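Local coordinates for uncharacterized protein Atu2773 (Agrobacterium tumefaciens, PDB 2QV5), which is of unknown function but belongs to the divergent polysaccharide deacetylase family, and so may act on a carbohydrate substrate, at residues Gly79-Leu84 / Asn125-Met130. Sequence-based numbering, arbitrary orientation.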
ATOM      1  N   GLY A  79      -4.998   4.782  14.903  1.00 13.81           N
ATOM      2  CA  GLY A  79      -3.527   4.799  14.848  1.00 10.94           C
ATOM      3  C   GLY A  79      -2.892   4.088  13.654  1.00 14.56           C
ATOM      4  O   GLY A  79      -1.665   3.952  13.588  1.00 13.85           O
ATOM      5  N   HIS A  80      -3.711   3.617  12.718  1.00  8.62           N
ATOM      6  CA  HIS A  80      -3.178   2.952  11.518  1.00  9.04           C
ATOM      7  C   HIS A  80      -2.314   3.885  10.667  1.00 13.06           C
ATOM      8  O   HIS A  80      -2.643   5.069  10.519  1.00 11.28           O
ATOM      9  CB  HIS A  80      -4.293   2.442  10.605  1.00  7.68           C
ATOM     10  CG  HIS A  80      -5.179   1.415  11.225  1.00 13.03           C
ATOM     11  ND1 HIS A  80      -4.908   0.061  11.176  1.00 12.53           N
ATOM     12  CD2 HIS A  80      -6.358   1.541  11.877  1.00  7.86           C
ATOM     13  CE1 HIS A  80      -5.884  -0.601  11.773  1.00 10.17           C
ATOM     14  NE2 HIS A  80      -6.772   0.273  12.215  1.00  6.18           N
ATOM     15  N   GLU A  81      -1.225   3.340  10.114  1.00 14.13           N
ATOM     16  CA  GLU A  81      -0.568   3.945   8.949  1.00 11.01           C
ATOM     17  C   GLU A  81      -1.431   3.682   7.718  1.00  9.05           C
ATOM     18  O   GLU A  81      -2.037   2.621   7.581  1.00  9.46           O
ATOM     19  CB  GLU A  81       0.821   3.356   8.724  1.00 11.15           C
ATOM     20  CG  GLU A  81       1.737   4.258   7.915  1.00 17.42           C
ATOM     21  CD  GLU A  81       3.140   3.708   7.791  1.00 23.77           C
ATOM     22  OE1 GLU A  81       3.834   3.627   8.835  1.00 21.27           O
ATOM     23  OE2 GLU A  81       3.546   3.379   6.645  1.00 19.38           O
ATOM     24  N   ILE A  82      -1.495   4.657   6.818  1.00  9.09           N
ATOM     25  CA  ILE A  82      -2.369   4.601   5.640  0.50 12.96           C
ATOM     26  C   ILE A  82      -1.548   4.713   4.348  1.00 10.21           C
ATOM     27  O   ILE A  82      -0.608   5.502   4.308  1.00 11.13           O
ATOM     28  CB  ILE A  82      -3.440   5.746   5.723  0.50 14.29           C
ATOM     29  CG1 ILE A  82      -4.695   5.284   6.467  0.50 17.76           C
ATOM     30  CG2 ILE A  82      -3.903   6.225   4.351  0.50 17.36           C
ATOM     31  CD1 ILE A  82      -4.577   5.182   7.944  0.50 21.43           C
ATOM     32  N   LEU A  83      -1.922   3.959   3.311  1.00  8.95           N
ATOM     33  CA  LEU A  83      -1.376   4.120   1.948  1.00  7.25           C
ATOM     34  C   LEU A  83      -2.502   4.462   0.974  1.00 16.22           C
ATOM     35  O   LEU A  83      -3.644   4.027   1.165  1.00 15.43           O
ATOM     36  CB  LEU A  83      -0.679   2.844   1.481  1.00  9.01           C
ATOM     37  CG  LEU A  83       0.581   2.401   2.230  1.00 16.11           C
ATOM     38  CD1 LEU A  83       1.120   1.117   1.678  1.00 12.12           C
ATOM     39  CD2 LEU A  83       1.661   3.466   2.173  1.00  8.71           C
ATOM     40  N   LEU A  84      -2.183   5.239  -0.062  1.00 12.39           N
ATOM     41  CA  LEU A  84      -3.131   5.518  -1.138  1.00 14.32           C
ATOM     42  C   LEU A  84      -2.937   4.546  -2.307  1.00  9.34           C
ATOM     43  O   LEU A  84      -1.851   4.461  -2.849  1.00 14.20           O
ATOM     44  CB  LEU A  84      -2.933   6.945  -1.648  1.00 13.09           C
ATOM     45  CG  LEU A  84      -3.876   7.434  -2.752  1.00 16.68           C
ATOM     46  CD1 LEU A  84      -5.356   7.332  -2.335  1.00 10.38           C
ATOM     47  CD2 LEU A  84      -3.497   8.845  -3.097  1.00 21.15           C
ATOM     48  N   ASN A 125      -2.630  12.449   4.911  1.00 16.03           N
ATOM     49  CA  ASN A 125      -1.990  11.755   6.017  1.00 16.40           C
ATOM     50  C   ASN A 125      -1.596  10.315   5.712  1.00 12.16           C
ATOM     51  O   ASN A 125      -1.616   9.437   6.584  1.00 11.54           O
ATOM     52  CB  ASN A 125      -2.803  11.910   7.313  1.00 20.47           C
ATOM     53  CG  ASN A 125      -2.843  13.361   7.800  1.00 25.28           C
ATOM     54  OD1 ASN A 125      -2.790  14.313   7.008  1.00 32.75           O
ATOM     55  ND2 ASN A 125      -2.903  13.534   9.095  1.00 16.59           N
ATOM     56  N   TYR A 126      -1.230  10.094   4.452  1.00 10.56           N
ATOM     57  CA  TYR A 126      -0.722   8.798   4.005  1.00  7.07           C
ATOM     58  C   TYR A 126       0.792   8.872   3.798  1.00  5.01           C
ATOM     59  O   TYR A 126       1.318   9.940   3.523  1.00  6.93           O
ATOM     60  CB  TYR A 126      -1.456   8.290   2.753  1.00  6.60           C
ATOM     61  CG  TYR A 126      -1.500   9.241   1.576  1.00 14.63           C
ATOM     62  CD1 TYR A 126      -0.545   9.168   0.555  1.00 10.57           C
ATOM     63  CD2 TYR A 126      -2.508  10.191   1.466  1.00  7.62           C
ATOM     64  CE1 TYR A 126      -0.596  10.038  -0.531  1.00 12.25           C
ATOM     65  CE2 TYR A 126      -2.567  11.061   0.396  1.00 11.70           C
ATOM     66  CZ  TYR A 126      -1.607  10.973  -0.601  1.00 10.96           C
ATOM     67  OH  TYR A 126      -1.682  11.830  -1.667  1.00 15.05           O
ATOM     68  N   THR A 127       1.481   7.743   3.987  1.00 10.61           N
ATOM     69  CA  THR A 127       2.944   7.716   3.955  1.00 11.09           C
ATOM     70  C   THR A 127       3.434   7.409   2.574  1.00  9.60           C
ATOM     71  O   THR A 127       4.591   7.644   2.255  1.00 10.70           O
ATOM     72  CB  THR A 127       3.555   6.644   4.893  1.00 10.89           C
ATOM     73  OG1 THR A 127       2.897   5.380   4.687  1.00 13.05           O
ATOM     74  CG2 THR A 127       3.437   7.068   6.337  1.00  9.24           C
ATOM     75  N   GLY A 128       2.569   6.828   1.756  1.00  9.38           N
ATOM     76  CA  GLY A 128       3.011   6.460   0.440  1.00 10.38           C
ATOM     77  C   GLY A 128       1.892   5.972  -0.426  1.00 13.62           C
ATOM     78  O   GLY A 128       0.724   5.986  -0.019  1.00 10.80           O
ATOM     79  N   VAL A 129       2.265   5.512  -1.615  1.00 11.16           N
ATOM     80  CA  VAL A 129       1.300   5.025  -2.582  1.00  9.82           C
ATOM     81  C   VAL A 129       1.584   3.564  -2.901  1.00 16.02           C
ATOM     82  O   VAL A 129       2.721   3.084  -2.760  1.00 16.85           O
ATOM     83  CB  VAL A 129       1.275   5.868  -3.901  1.00 16.12           C
ATOM     84  CG1 VAL A 129       1.039   7.350  -3.626  1.00 13.62           C
ATOM     85  CG2 VAL A 129       2.556   5.678  -4.688  1.00 18.09           C
ATOM     86  N   MET A 130       0.549   2.851  -3.322  1.00  9.30           N
ATOM     87  CA  MET A 130       0.738   1.502  -3.833  1.00 15.67           C
ATOM     88  C   MET A 130      -0.059   1.347  -5.121  1.00 14.66           C
ATOM     89  O   MET A 130      -1.011   2.079  -5.348  1.00 11.68           O
ATOM     90  CB  MET A 130       0.386   0.425  -2.779  1.00 17.84           C
ATOM     91  CG  MET A 130      -1.024   0.482  -2.201  1.00 24.99           C
ATOM     92  SD  MET A 130      -1.491  -0.822  -0.994  1.00 32.13           S
ATOM     93  CE  MET A 130      -0.627  -2.242  -1.624  1.00  4.95           C
TER
HETATM   94  O   HOH W   1      -0.170   7.156   7.517  1.00 13.52           O
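Leu84 lies over one face of the Tyr126 ring. Its CB makes a CH-pi contact 4.0 Å from the ring centroid, displaced toward the rim on the CD1-CE1 side. CG is anti to the backbone N (chi1 -178°), and the CD2 methyl beyond it reaches CZ and OH of the same ring. The Tyr126 hydroxyl is hydrogen-bonded to Met120 O. At the other end of the tyrosine side chain, in one of two modelled conformers, Ile82 CG2 lies 3.6 Å from Tyr126 CB. Leu83 points to the other face of the sheet, where its CD1 meets Met130 SD. Its CD2 also touches Thr127 OG1. Strands 82-88 and 128-131 are parallel neighbours in the central sheet, joined through helix 109-120 as a beta-alpha-beta unit. Leu84 pairs with Val129: Leu84 N bonds to Gly128 O at 3.0 Å, and Met130 N bonds to Leu84 O at 2.9 Å. One step back along the chain, Thr127 N donates to Ile82 O at 3.1 Å, nearly in line with the carbonyl. Further back the backbones separate, and a water bridges Ile82 N and Asn125 O. At the polar edge, Thr127 OG1 donates to Glu81 OE2 at 2.9 Å, from above the carboxylate plane. Thr127 CG2 rests on Glu81 CG. OE2 also accepts from Ser245 N, and OE1 from Arg22 N, so backbone amides hold both oxygens of this buried carboxylate.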